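Local coordinates for CysQ, sulfite synthesis pathway protein (Bacteroides thetaiotaomicron VPI-5482, PDB 3B8B), which probably hydrolyses adenosine 3',5'-bisphosphate to AMP and phosphate with the help of magnesium, as a member of the inositol monophosphatase superfamily, at residues L101-P106 with L272-E277; A207-K212 with A235-R240; A30-G35 with V161-E166. All coordinates share one frame; numbering follows the deposited sequence. Where two conformers were deposited one is given.

Interaction 1: L101-P106 with L272-E277; sequences LWIVDP and LRYNKE. With SO4 (sulfate ion), chain G.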
ATOM      1  N   LEU A 101      -6.599  10.234  10.723  1.00 20.11           N
ATOM      2  CA  LEU A 101      -7.580   9.683   9.801  1.00 19.50           C
ATOM      3  C   LEU A 101      -7.047   8.440   9.120  1.00 19.57           C
ATOM      4  O   LEU A 101      -5.831   8.256   8.996  1.00 19.49           O
ATOM      5  CB  LEU A 101      -7.990  10.714   8.743  1.00 20.00           C
ATOM      6  CG  LEU A 101      -6.958  11.040   7.652  1.00 20.07           C
ATOM      7  CD1 LEU A 101      -7.628  11.732   6.442  1.00 22.57           C
ATOM      8  CD2 LEU A 101      -5.852  11.907   8.216  1.00 21.80           C
ATOM      9  N   TRP A 102      -7.972   7.598   8.667  1.00 18.57           N
ATOM     10  CA  TRP A 102      -7.638   6.485   7.802  1.00 18.49           C
ATOM     11  C   TRP A 102      -7.633   6.989   6.362  1.00 18.86           C
ATOM     12  O   TRP A 102      -8.520   7.735   5.953  1.00 19.67           O
ATOM     13  CB  TRP A 102      -8.672   5.374   7.907  1.00 18.41           C
ATOM     14  CG  TRP A 102      -8.771   4.757   9.264  1.00 17.34           C
ATOM     15  CD1 TRP A 102      -9.749   4.956  10.205  1.00 18.72           C
ATOM     16  CD2 TRP A 102      -7.862   3.801   9.830  1.00 16.48           C
ATOM     17  NE1 TRP A 102      -9.493   4.190  11.319  1.00 18.87           N
ATOM     18  CE2 TRP A 102      -8.337   3.485  11.130  1.00 17.56           C
ATOM     19  CE3 TRP A 102      -6.691   3.177   9.370  1.00 17.85           C
ATOM     20  CZ2 TRP A 102      -7.689   2.556  11.956  1.00 16.96           C
ATOM     21  CZ3 TRP A 102      -6.028   2.278  10.216  1.00 18.49           C
ATOM     22  CH2 TRP A 102      -6.536   1.970  11.474  1.00 18.46           C
ATOM     23  N   ILE A 103      -6.632   6.566   5.598  1.00 18.60           N
ATOM     24  CA  ILE A 103      -6.563   6.835   4.162  1.00 18.87           C
ATOM     25  C   ILE A 103      -6.471   5.482   3.459  1.00 18.21           C
ATOM     26  O   ILE A 103      -5.516   4.700   3.685  1.00 18.90           O
ATOM     27  CB  ILE A 103      -5.391   7.752   3.773  1.00 19.03           C
ATOM     28  CG1 ILE A 103      -5.454   9.053   4.574  1.00 20.25           C
ATOM     29  CG2 ILE A 103      -5.459   8.069   2.255  1.00 19.03           C
ATOM     30  CD1 ILE A 103      -4.437  10.120   4.148  1.00 20.30           C
ATOM     31  N   VAL A 104      -7.483   5.211   2.633  1.00 19.33           N
ATOM     32  CA  VAL A 104      -7.750   3.851   2.130  1.00 19.19           C
ATOM     33  C   VAL A 104      -7.942   3.786   0.623  1.00 17.87           C
ATOM     34  O   VAL A 104      -8.643   4.616   0.057  1.00 18.69           O
ATOM     35  CB  VAL A 104      -9.042   3.327   2.789  1.00 19.88           C
ATOM     36  CG1 VAL A 104      -9.475   1.979   2.182  1.00 22.82           C
ATOM     37  CG2 VAL A 104      -8.848   3.216   4.323  1.00 19.54           C
ATOM     38  N   ASP A 105      -7.307   2.810  -0.018  1.00 18.90           N
ATOM     39  CA  ASP A 105      -7.708   2.401  -1.362  1.00 18.56           C
ATOM     40  C   ASP A 105      -8.091   0.934  -1.289  1.00 19.00           C
ATOM     41  O   ASP A 105      -7.229   0.080  -1.122  1.00 19.56           O
ATOM     42  CB  ASP A 105      -6.646   2.624  -2.428  1.00 19.92           C
ATOM     43  CG  ASP A 105      -7.182   2.364  -3.843  1.00 21.13           C
ATOM     44  OD1 ASP A 105      -8.324   1.876  -3.989  1.00 22.04           O
ATOM     45  OD2 ASP A 105      -6.451   2.695  -4.827  1.00 21.30           O
ATOM     46  N   PRO A 106      -9.383   0.657  -1.387  1.00 19.35           N
ATOM     47  CA  PRO A 106      -9.831  -0.744  -1.247  1.00 19.93           C
ATOM     48  C   PRO A 106      -9.285  -1.686  -2.313  1.00 20.21           C
ATOM     49  O   PRO A 106      -9.170  -2.889  -2.069  1.00 19.97           O
ATOM     50  CB  PRO A 106     -11.366  -0.639  -1.355  1.00 20.28           C
ATOM     51  CG  PRO A 106     -11.665   0.786  -1.000  1.00 23.24           C
ATOM     52  CD  PRO A 106     -10.522   1.569  -1.572  1.00 20.33           C
ATOM     53  N   LEU A 272       6.602  12.493   1.345  1.00 18.93           N
ATOM     54  CA  LEU A 272       5.211  12.773   0.951  1.00 19.53           C
ATOM     55  C   LEU A 272       4.394  13.125   2.194  1.00 19.48           C
ATOM     56  O   LEU A 272       4.594  12.526   3.253  1.00 18.66           O
ATOM     57  CB  LEU A 272       4.579  11.570   0.305  1.00 19.16           C
ATOM     58  CG  LEU A 272       5.013  11.137  -1.094  1.00 18.78           C
ATOM     59  CD1 LEU A 272       4.240   9.839  -1.511  1.00 19.20           C
ATOM     60  CD2 LEU A 272       4.784  12.247  -2.089  1.00 19.53           C
ATOM     61  N   ARG A 273       3.493  14.092   2.050  1.00 19.20           N
ATOM     62  CA  ARG A 273       2.594  14.514   3.139  1.00 20.69           C
ATOM     63  C   ARG A 273       1.166  14.170   2.771  1.00 20.54           C
ATOM     64  O   ARG A 273       0.832  14.050   1.597  1.00 20.26           O
ATOM     65  CB  ARG A 273       2.703  16.027   3.374  1.00 21.89           C
ATOM     66  CG  ARG A 273       4.096  16.530   3.684  1.00 25.85           C
ATOM     67  CD  ARG A 273       4.772  15.676   4.740  1.00 32.35           C
ATOM     68  NE  ARG A 273       6.013  16.250   5.268  1.00 33.53           N
ATOM     69  CZ  ARG A 273       6.708  15.685   6.260  1.00 37.07           C
ATOM     70  NH1 ARG A 273       6.284  14.554   6.821  1.00 34.69           N
ATOM     71  NH2 ARG A 273       7.826  16.266   6.707  1.00 37.87           N
ATOM     72  N   TYR A 274       0.309  14.043   3.785  1.00 19.50           N
ATOM     73  CA  TYR A 274      -1.033  13.515   3.590  1.00 18.97           C
ATOM     74  C   TYR A 274      -2.125  14.414   4.157  1.00 19.20           C
ATOM     75  O   TYR A 274      -1.849  15.378   4.900  1.00 19.12           O
ATOM     76  CB  TYR A 274      -1.135  12.095   4.155  1.00 18.56           C
ATOM     77  CG  TYR A 274      -0.184  11.157   3.445  1.00 18.81           C
ATOM     78  CD1 TYR A 274       1.145  11.042   3.839  1.00 18.57           C
ATOM     79  CD2 TYR A 274      -0.592  10.446   2.314  1.00 17.92           C
ATOM     80  CE1 TYR A 274       2.049  10.212   3.138  1.00 19.46           C
ATOM     81  CE2 TYR A 274       0.291   9.630   1.627  1.00 17.94           C
ATOM     82  CZ  TYR A 274       1.611   9.522   2.024  1.00 17.71           C
ATOM     83  OH  TYR A 274       2.465   8.691   1.299  1.00 18.60           O
ATOM     84  N   ASN A 275      -3.354  14.101   3.748  1.00 19.45           N
ATOM     85  CA  ASN A 275      -4.544  14.882   4.028  1.00 19.72           C
ATOM     86  C   ASN A 275      -4.399  16.297   3.484  1.00 19.73           C
ATOM     87  O   ASN A 275      -4.842  17.277   4.090  1.00 20.23           O
ATOM     88  CB  ASN A 275      -4.892  14.897   5.515  1.00 19.90           C
ATOM     89  CG  ASN A 275      -6.351  15.301   5.756  1.00 20.61           C
ATOM     90  OD1 ASN A 275      -7.201  15.073   4.898  1.00 22.68           O
ATOM     91  ND2 ASN A 275      -6.637  15.849   6.925  1.00 20.10           N
ATOM     92  N   LYS A 276      -3.779  16.381   2.312  1.00 19.67           N
ATOM     93  CA  LYS A 276      -3.542  17.662   1.651  1.00 20.59           C
ATOM     94  C   LYS A 276      -4.821  18.168   0.999  1.00 22.19           C
ATOM     95  O   LYS A 276      -5.763  17.405   0.803  1.00 22.80           O
ATOM     96  CB  LYS A 276      -2.464  17.501   0.578  1.00 20.25           C
ATOM     97  CG  LYS A 276      -1.133  16.930   1.071  1.00 20.47           C
ATOM     98  CD  LYS A 276      -0.046  17.040   0.006  1.00 19.43           C
ATOM     99  CE  LYS A 276      -0.510  16.584  -1.368  1.00 21.30           C
ATOM    100  NZ  LYS A 276      -0.998  15.138  -1.383  1.00 19.91           N
ATOM    101  N   GLU A 277      -4.831  19.446   0.606  1.00 23.82           N
ATOM    102  CA  GLU A 277      -5.970  19.992  -0.111  1.00 25.45           C
ATOM    103  C   GLU A 277      -6.211  19.229  -1.403  1.00 24.25           C
ATOM    104  O   GLU A 277      -7.357  18.861  -1.709  1.00 25.06           O
ATOM    105  CB  GLU A 277      -5.802  21.487  -0.385  1.00 25.78           C
ATOM    106  CG  GLU A 277      -7.021  22.066  -1.058  1.00 28.10           C
ATOM    107  CD  GLU A 277      -7.108  23.555  -0.913  1.00 30.33           C
ATOM    108  OE1 GLU A 277      -6.032  24.208  -0.799  1.00 35.64           O
ATOM    109  OE2 GLU A 277      -8.262  24.049  -0.911  1.00 35.42           O
TER
HETATM  110  S   SO4 G 274      -1.997  21.440   1.578  1.00 67.90           S
HETATM  111  O1  SO4 G 274      -1.218  21.231   0.350  1.00 68.86           O
HETATM  112  O2  SO4 G 274      -1.482  20.597   2.665  1.00 69.50           O
HETATM  113  O3  SO4 G 274      -3.386  21.092   1.344  1.00 67.52           O
HETATM  114  O4  SO4 G 274      -1.920  22.853   1.963  1.00 69.97           O
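I103 and L101 reach from one strand to a loop far along the sequence, an example of how alternate residues of a strand can meet a distant irregular segment. The apolar part of the contact lies between I103 and Y274. With CG1 beside the backbone N and the chain then extended (chi2 -173°), I103 carries CD1 outward until it rests 3.8 Å from CB of Y274. The same methyl is 4.1 Å from the backbone N of N275 and comes obliquely to the tyrosine ring.

L101 makes a mixed contact, apolar on its own side and polar on the other. Its CD1 lies 3.7 Å from OD1 of N275, while its CD2 approaches CB of N275 at 4.1 Å, so one branch lies against the amide and the other against CB. The side-chain OD1 accepts a hydrogen bond from R95; separately, the backbone N of N275 donates one to E246. Y274 OH likewise turns away from the contact, to H253 and T249. A sulfate, probably from the crystallisation liquor, sits by the backbone N of E277, but the bond is too short to be trusted in detail.

The strand 100-108 that provides both aliphatic side chains runs on to D105, predicted to bind magnesium. It pairs with strand 121-128, whose V127 is touched by I103 and Y274 alike. Helix 246-258 flanks the loop through E246 and A250, so the contact is wedged between the mixed sheet and that helix.

Interaction 2: A207-K212 with A235-R240; sequences ADLKKK and ADVYPR. With SO4 (sulfate ion), chain B.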
ATOM      1  N   ALA A 207      16.957   5.684 -16.745  1.00 19.87           N
ATOM      2  CA  ALA A 207      18.093   5.724 -17.646  1.00 21.33           C
ATOM      3  C   ALA A 207      19.321   6.289 -16.928  1.00 21.59           C
ATOM      4  O   ALA A 207      20.434   5.773 -17.097  1.00 22.17           O
ATOM      5  CB  ALA A 207      17.760   6.534 -18.938  1.00 21.03           C
ATOM      6  N   ASP A 208      19.126   7.343 -16.149  1.00 22.15           N
ATOM      7  CA  ASP A 208      20.226   7.912 -15.385  0.50 22.71           C
ATOM      8  C   ASP A 208      20.748   6.957 -14.302  1.00 22.61           C
ATOM      9  O   ASP A 208      21.983   6.842 -14.113  1.00 23.60           O
ATOM     10  CB  ASP A 208      19.810   9.228 -14.740  0.50 23.47           C
ATOM     11  CG  ASP A 208      21.001  10.079 -14.375  0.50 25.90           C
ATOM     12  OD1 ASP A 208      21.896  10.235 -15.226  0.50 29.31           O
ATOM     13  OD2 ASP A 208      21.033  10.563 -13.226  0.50 32.49           O
ATOM     14  N   LEU A 209      19.838   6.278 -13.608  1.00 22.00           N
ATOM     15  CA  LEU A 209      20.246   5.250 -12.611  1.00 22.40           C
ATOM     16  C   LEU A 209      21.096   4.188 -13.311  1.00 22.23           C
ATOM     17  O   LEU A 209      22.102   3.715 -12.768  1.00 22.01           O
ATOM     18  CB  LEU A 209      19.051   4.569 -11.952  1.00 22.31           C
ATOM     19  CG  LEU A 209      18.198   5.331 -10.946  1.00 24.50           C
ATOM     20  CD1 LEU A 209      16.969   4.529 -10.578  1.00 24.59           C
ATOM     21  CD2 LEU A 209      19.028   5.772  -9.721  1.00 29.07           C
ATOM     22  N   LYS A 210      20.680   3.801 -14.507  1.00 21.92           N
ATOM     23  CA  LYS A 210      21.376   2.734 -15.248  1.00 22.52           C
ATOM     24  C   LYS A 210      22.777   3.163 -15.630  1.00 23.68           C
ATOM     25  O   LYS A 210      23.695   2.344 -15.683  1.00 24.12           O
ATOM     26  CB  LYS A 210      20.587   2.325 -16.483  1.00 22.18           C
ATOM     27  CG  LYS A 210      19.305   1.550 -16.178  1.00 21.95           C
ATOM     28  CD  LYS A 210      18.445   1.427 -17.404  1.00 21.72           C
ATOM     29  CE  LYS A 210      17.391   0.357 -17.253  1.00 21.17           C
ATOM     30  NZ  LYS A 210      16.561   0.227 -18.515  1.00 21.01           N
ATOM     31  N   LYS A 211      22.946   4.452 -15.907  1.00 24.63           N
ATOM     32  CA  LYS A 211      24.265   5.004 -16.210  1.00 27.63           C
ATOM     33  C   LYS A 211      25.133   5.114 -14.946  1.00 26.89           C
ATOM     34  O   LYS A 211      26.344   4.901 -15.015  1.00 28.57           O
ATOM     35  CB  LYS A 211      24.109   6.374 -16.880  1.00 27.71           C
ATOM     36  CG  LYS A 211      25.394   6.890 -17.464  1.00 31.79           C
ATOM     37  CD  LYS A 211      25.288   8.334 -17.960  1.00 32.23           C
ATOM     38  CE  LYS A 211      26.684   8.871 -18.336  1.00 35.85           C
ATOM     39  NZ  LYS A 211      27.613   7.779 -18.843  1.00 40.22           N
ATOM     40  N   LYS A 212      24.529   5.442 -13.819  1.00 27.05           N
ATOM     41  CA  LYS A 212      25.247   5.668 -12.561  1.00 27.21           C
ATOM     42  C   LYS A 212      25.713   4.362 -11.924  1.00 26.43           C
ATOM     43  O   LYS A 212      26.799   4.302 -11.339  1.00 26.44           O
ATOM     44  CB  LYS A 212      24.364   6.435 -11.579  1.00 28.14           C
ATOM     45  CG  LYS A 212      24.937   6.605 -10.162  1.00 29.58           C
ATOM     46  CD  LYS A 212      23.948   7.292  -9.222  1.00 32.20           C
ATOM     47  CE  LYS A 212      24.576   7.643  -7.867  1.00 34.83           C
ATOM     48  NZ  LYS A 212      25.686   8.635  -8.000  1.00 40.44           N
ATOM     49  N   ALA A 235      14.651  -4.330  -3.373  1.00 22.54           N
ATOM     50  CA  ALA A 235      14.982  -3.293  -4.355  1.00 22.10           C
ATOM     51  C   ALA A 235      15.586  -2.116  -3.610  1.00 22.05           C
ATOM     52  O   ALA A 235      15.217  -1.860  -2.458  1.00 22.79           O
ATOM     53  CB  ALA A 235      13.732  -2.870  -5.122  1.00 22.08           C
ATOM     54  N   ASP A 236      16.490  -1.405  -4.251  1.00 20.97           N
ATOM     55  CA  ASP A 236      17.109  -0.226  -3.674  1.00 20.98           C
ATOM     56  C   ASP A 236      16.254   1.028  -3.834  1.00 21.79           C
ATOM     57  O   ASP A 236      16.269   1.913  -2.977  1.00 22.59           O
ATOM     58  CB  ASP A 236      18.459   0.010  -4.300  1.00 21.56           C
ATOM     59  CG  ASP A 236      19.428  -1.105  -3.976  1.00 26.36           C
ATOM     60  OD1 ASP A 236      19.937  -1.118  -2.846  1.00 34.61           O
ATOM     61  OD2 ASP A 236      19.638  -1.982  -4.799  1.00 23.25           O
ATOM     62  N   VAL A 237      15.575   1.144  -4.967  1.00 21.17           N
ATOM     63  CA  VAL A 237      14.853   2.382  -5.275  1.00 21.14           C
ATOM     64  C   VAL A 237      13.601   2.086  -6.073  1.00 21.24           C
ATOM     65  O   VAL A 237      13.617   1.233  -6.963  1.00 21.30           O
ATOM     66  CB  VAL A 237      15.747   3.415  -6.014  1.00 22.23           C
ATOM     67  CG1 VAL A 237      16.179   2.908  -7.383  1.00 24.27           C
ATOM     68  CG2 VAL A 237      15.031   4.764  -6.125  1.00 22.39           C
ATOM     69  N   TYR A 238      12.533   2.805  -5.741  1.00 20.46           N
ATOM     70  CA  TYR A 238      11.299   2.828  -6.511  1.00 20.24           C
ATOM     71  C   TYR A 238      10.969   4.293  -6.813  1.00 19.73           C
ATOM     72  O   TYR A 238      10.418   4.978  -5.940  1.00 20.15           O
ATOM     73  CB  TYR A 238      10.166   2.132  -5.773  1.00 20.70           C
ATOM     74  CG  TYR A 238       8.793   2.376  -6.350  1.00 19.68           C
ATOM     75  CD1 TYR A 238       8.605   2.497  -7.733  1.00 19.82           C
ATOM     76  CD2 TYR A 238       7.677   2.506  -5.529  1.00 19.25           C
ATOM     77  CE1 TYR A 238       7.343   2.751  -8.262  1.00 20.08           C
ATOM     78  CE2 TYR A 238       6.417   2.769  -6.044  1.00 20.66           C
ATOM     79  CZ  TYR A 238       6.249   2.902  -7.419  1.00 20.45           C
ATOM     80  OH  TYR A 238       4.987   3.160  -7.934  1.00 21.63           O
ATOM     81  N   PRO A 239      11.348   4.763  -8.004  1.00 19.80           N
ATOM     82  CA  PRO A 239      11.027   6.143  -8.390  1.00 19.77           C
ATOM     83  C   PRO A 239       9.721   6.147  -9.144  1.00 21.04           C
ATOM     84  O   PRO A 239       9.502   5.287 -10.020  1.00 22.68           O
ATOM     85  CB  PRO A 239      12.208   6.521  -9.276  1.00 21.29           C
ATOM     86  CG  PRO A 239      12.560   5.202  -9.982  1.00 21.01           C
ATOM     87  CD  PRO A 239      12.182   4.093  -9.036  1.00 19.76           C
ATOM     88  N   ARG A 240       8.834   7.072  -8.839  1.00 20.31           N
ATOM     89  CA  ARG A 240       7.569   7.157  -9.567  1.00 19.67           C
ATOM     90  C   ARG A 240       7.330   8.621  -9.924  1.00 19.31           C
ATOM     91  O   ARG A 240       6.847   9.411  -9.108  1.00 19.71           O
ATOM     92  CB  ARG A 240       6.405   6.558  -8.781  1.00 20.16           C
ATOM     93  CG  ARG A 240       5.164   6.350  -9.630  1.00 21.70           C
ATOM     94  CD  ARG A 240       5.476   5.305 -10.637  1.00 24.09           C
ATOM     95  NE  ARG A 240       4.414   5.026 -11.583  1.00 27.97           N
ATOM     96  CZ  ARG A 240       3.407   4.189 -11.340  1.00 30.14           C
ATOM     97  NH1 ARG A 240       3.287   3.603 -10.155  1.00 26.89           N
ATOM     98  NH2 ARG A 240       2.509   3.939 -12.291  1.00 31.08           N
TER
HETATM   99  S   SO4 B 269       0.692   0.942 -10.612  1.00 35.14           S
HETATM  100  O1  SO4 B 269       1.398   1.458  -9.436  1.00 26.87           O
HETATM  101  O2  SO4 B 269      -0.634   0.487 -10.170  1.00 33.03           O
HETATM  102  O3  SO4 B 269       0.479   2.060 -11.558  1.00 36.43           O
HETATM  103  O4  SO4 B 269       1.396  -0.071 -11.323  1.00 31.63           O
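L209 and V237 carry this contact, which illustrates how an amphipathic helix spends one apolar residue on a neighbouring extended segment and leaves its lysines outside. Followed in order, the helix runs from A207, whose carbonyl O accepts the N-H of K211 at 3.1 Å, through D208, which does the same for K212. Next comes L209, the residue turned to segment 235-240. Its CG stands beside the backbone N (chi1 -72°), and CD1 meets CG1 of V237 tip to tip at 3.7 Å. P239 adds a looser touch, its CG lying 4.5 Å from L209 CD1. K210, K211 and K212 then follow on the exposed part of the helix.

V237 and P239 point toward the helix, whereas Y238 points away, to pack on helix 225-232 and edge-to-face on F284. R240 NH1 gives Y238 OH a bond of 2.8 Å nearly in the guanidinium plane. The same NH1 also reaches O1 of a sulfate, and NH2 reaches O3 at 2.9 Å in a nearly straight bond (172°). S194 and K226 hold the same ion. A leucine in place of R240 would probably leave the sulfate short of two donors and Y238 OH without this partner.

The chemistry is thus divided: the seam to the helix depends on aliphatic shape alone, and the charged grip on an anion belongs to the other side of the segment.

Interaction 3: A30-G35 with V161-E166; sequences AALKAG and VGLEDE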
ATOM      1  N   ALA A  30      -9.658  -5.584   8.424  1.00 18.87           N
ATOM      2  CA  ALA A  30     -10.356  -4.953   7.306  1.00 19.09           C
ATOM      3  C   ALA A  30      -9.729  -5.333   5.948  1.00 19.16           C
ATOM      4  O   ALA A  30     -10.448  -5.605   4.969  1.00 19.45           O
ATOM      5  CB  ALA A  30     -10.337  -3.462   7.463  1.00 18.98           C
ATOM      6  N   ALA A  31      -8.401  -5.298   5.886  1.00 19.90           N
ATOM      7  CA  ALA A  31      -7.713  -5.580   4.627  1.00 19.49           C
ATOM      8  C   ALA A  31      -8.001  -7.012   4.178  1.00 19.92           C
ATOM      9  O   ALA A  31      -8.207  -7.282   2.983  1.00 20.88           O
ATOM     10  CB  ALA A  31      -6.178  -5.376   4.782  1.00 19.22           C
ATOM     11  N   LEU A  32      -7.950  -7.955   5.112  1.00 19.23           N
ATOM     12  CA  LEU A  32      -8.212  -9.356   4.781  1.00 19.52           C
ATOM     13  C   LEU A  32      -9.661  -9.574   4.355  1.00 20.24           C
ATOM     14  O   LEU A  32      -9.952 -10.331   3.424  1.00 20.44           O
ATOM     15  CB  LEU A  32      -7.865 -10.246   5.964  1.00 20.30           C
ATOM     16  CG  LEU A  32      -6.385 -10.257   6.339  1.00 19.98           C
ATOM     17  CD1 LEU A  32      -6.126 -10.980   7.701  1.00 19.93           C
ATOM     18  CD2 LEU A  32      -5.508 -10.886   5.238  1.00 20.54           C
ATOM     19  N   LYS A  33     -10.589  -8.935   5.062  1.00 20.16           N
ATOM     20  CA  LYS A  33     -11.990  -9.030   4.697  1.00 21.24           C
ATOM     21  C   LYS A  33     -12.216  -8.479   3.270  1.00 19.83           C
ATOM     22  O   LYS A  33     -12.954  -9.093   2.463  1.00 20.40           O
ATOM     23  CB  LYS A  33     -12.863  -8.277   5.708  1.00 22.23           C
ATOM     24  CG  LYS A  33     -12.863  -8.876   7.145  1.00 26.74           C
ATOM     25  CD  LYS A  33     -13.862  -9.929   7.372  1.00 31.60           C
ATOM     26  CE  LYS A  33     -13.825 -10.458   8.847  1.00 30.59           C
ATOM     27  NZ  LYS A  33     -14.067  -9.474   9.992  1.00 32.06           N
ATOM     28  N   ALA A  34     -11.623  -7.326   2.965  1.00 19.64           N
ATOM     29  CA  ALA A  34     -11.710  -6.756   1.623  1.00 20.13           C
ATOM     30  C   ALA A  34     -11.137  -7.727   0.602  1.00 19.39           C
ATOM     31  O   ALA A  34     -11.705  -7.953  -0.478  1.00 18.87           O
ATOM     32  CB  ALA A  34     -10.977  -5.393   1.550  1.00 20.30           C
ATOM     33  N   GLY A  35      -9.992  -8.287   0.935  1.00 20.12           N
ATOM     34  CA  GLY A  35      -9.326  -9.265   0.087  1.00 20.25           C
ATOM     35  C   GLY A  35     -10.227 -10.412  -0.310  1.00 20.91           C
ATOM     36  O   GLY A  35     -10.273 -10.804  -1.477  1.00 20.67           O
ATOM     37  N   VAL A 161      -4.981 -15.937   4.561  1.00 32.15           N
ATOM     38  CA  VAL A 161      -6.233 -15.645   3.858  1.00 34.11           C
ATOM     39  C   VAL A 161      -7.135 -14.958   4.844  1.00 36.79           C
ATOM     40  O   VAL A 161      -7.721 -13.931   4.571  1.00 39.28           O
ATOM     41  CB  VAL A 161      -6.887 -16.929   3.283  1.00 34.83           C
ATOM     42  CG1 VAL A 161      -8.266 -16.632   2.674  1.00 36.22           C
ATOM     43  CG2 VAL A 161      -6.002 -17.567   2.251  1.00 35.61           C
ATOM     44  N   GLY A 162      -7.271 -15.511   6.033  1.00 39.56           N
ATOM     45  CA  GLY A 162      -8.072 -14.841   7.027  1.00 40.56           C
ATOM     46  C   GLY A 162      -7.588 -15.158   8.408  1.00 41.78           C
ATOM     47  O   GLY A 162      -6.566 -15.835   8.589  1.00 42.35           O
ATOM     48  N   LEU A 163      -8.340 -14.680   9.382  1.00 42.60           N
ATOM     49  CA  LEU A 163      -7.959 -14.815  10.764  1.00 43.70           C
ATOM     50  C   LEU A 163      -8.611 -16.069  11.336  1.00 44.85           C
ATOM     51  O   LEU A 163      -9.691 -16.462  10.889  1.00 45.25           O
ATOM     52  CB  LEU A 163      -8.373 -13.557  11.518  1.00 42.44           C
ATOM     53  CG  LEU A 163      -7.734 -12.278  10.966  1.00 41.14           C
ATOM     54  CD1 LEU A 163      -8.235 -11.073  11.706  1.00 38.54           C
ATOM     55  CD2 LEU A 163      -6.202 -12.363  11.048  1.00 37.32           C
ATOM     56  N   GLU A 164      -7.936 -16.709  12.294  1.00 46.23           N
ATOM     57  CA  GLU A 164      -8.545 -17.802  13.072  1.00 47.14           C
ATOM     58  C   GLU A 164      -9.841 -17.277  13.671  1.00 47.71           C
ATOM     59  O   GLU A 164     -10.062 -16.067  13.735  1.00 47.98           O
ATOM     60  CB  GLU A 164      -7.635 -18.278  14.221  1.00 47.84           C
ATOM     61  CG  GLU A 164      -6.183 -18.575  13.853  1.00 50.47           C
ATOM     62  CD  GLU A 164      -6.050 -19.578  12.724  1.00 53.74           C
ATOM     63  OE1 GLU A 164      -6.648 -20.672  12.826  1.00 56.37           O
ATOM     64  OE2 GLU A 164      -5.341 -19.270  11.734  1.00 57.69           O
ATOM     65  N   ASP A 165     -10.693 -18.181  14.134  1.00 48.21           N
ATOM     66  CA  ASP A 165     -11.966 -17.777  14.727  1.00 48.32           C
ATOM     67  C   ASP A 165     -11.787 -17.313  16.184  1.00 48.17           C
ATOM     68  O   ASP A 165     -12.714 -16.755  16.789  1.00 48.93           O
ATOM     69  CB  ASP A 165     -12.961 -18.952  14.659  1.00 49.37           C
ATOM     70  CG  ASP A 165     -14.414 -18.500  14.659  1.00 52.14           C
ATOM     71  OD1 ASP A 165     -14.708 -17.413  14.099  1.00 56.52           O
ATOM     72  OD2 ASP A 165     -15.267 -19.250  15.200  1.00 55.47           O
ATOM     73  N   GLU A 166     -10.597 -17.547  16.742  1.00 47.17           N
ATOM     74  CA  GLU A 166     -10.361 -17.396  18.174  1.00 45.98           C
ATOM     75  C   GLU A 166      -8.874 -17.181  18.450  1.00 44.47           C
ATOM     76  O   GLU A 166      -8.028 -17.805  17.807  1.00 45.22           O
ATOM     77  CB  GLU A 166     -10.834 -18.675  18.883  1.00 46.38           C
ATOM     78  CG  GLU A 166     -11.428 -18.476  20.266  1.00 48.06           C
ATOM     79  CD  GLU A 166     -12.520 -19.499  20.592  1.00 48.59           C
ATOM     80  OE1 GLU A 166     -12.811 -20.358  19.725  1.00 52.23           O
ATOM     81  OE2 GLU A 166     -13.104 -19.433  21.703  1.00 52.21           O
TER
HETATM   82  O   HOH W   1      -8.755 -12.607   2.805  1.00 25.84           O
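L32 meets V161 and L163 without any aromatic ring, carboxylate or guanidinium group taking part, and the flat group that matters is the peptide unit joining V161 to G162. The side chain of L32 lies on one side of this plane: CD2 stands 3.8 Å from V161 O, well above the plane rather than within it, and CB approaches the same oxygen at 3.9 Å on a more tilted path. A water beside V161 O sits slightly to the other side of the plane. It also donates to L32 O at 2.6 Å, which would link helix and loop through their carbonyls, although its separation from V161 O is too short to be relied upon in detail.

The apolar part of the contact is a crossing of two leucines. CD1 of L32 rests 3.6 Å from CD2 of L163, and the two side chains cross at about a right angle. L163 leaves its backbone without heading for the helix. Its CG stands beside the backbone N (chi1 -59°), and this turn brings the CD2 branch back to L32. Nearer the peptide unit, G162 CA passes 4.4 Å from CD1 of L32. L163 also touches D29 and M25, roughly one and two turns before L32 on the same helix.

L32 also touches Y138 of strand 131-139, while A30 and A34 face helix 59-75. Helix 20-43 is thus packed between a second helix and the mixed sheet, as expected of the layered alpha-beta sandwich of the inositol monophosphatase superfamily. Here the loop leading from strand 153-155 to helix 170-176 closes over its outer flank, away from the predicted metal sites.

Along the chain interactions 1 and 3 cross, interaction 2 is nested within the long loop closed by interaction 1, and interaction 3 closes before interaction 2 opens. Interactions 1 and 3 have centres about 23 Å apart and share the mixed sheet, through strands 100-108 and 131-139, together with helix 59-75, which touches both P106 and A34. Interaction 2 lies about 26 Å between centres from interaction 1 and about 36 Å from interaction 3, on the opposite side of the chain's centre from the latter. The loop 272-277 leads into strand 280-288, which pairs with strand 238-240. Segments 166 residues apart in interaction 1 and 126 in interaction 3 are thus brought together against one sheet.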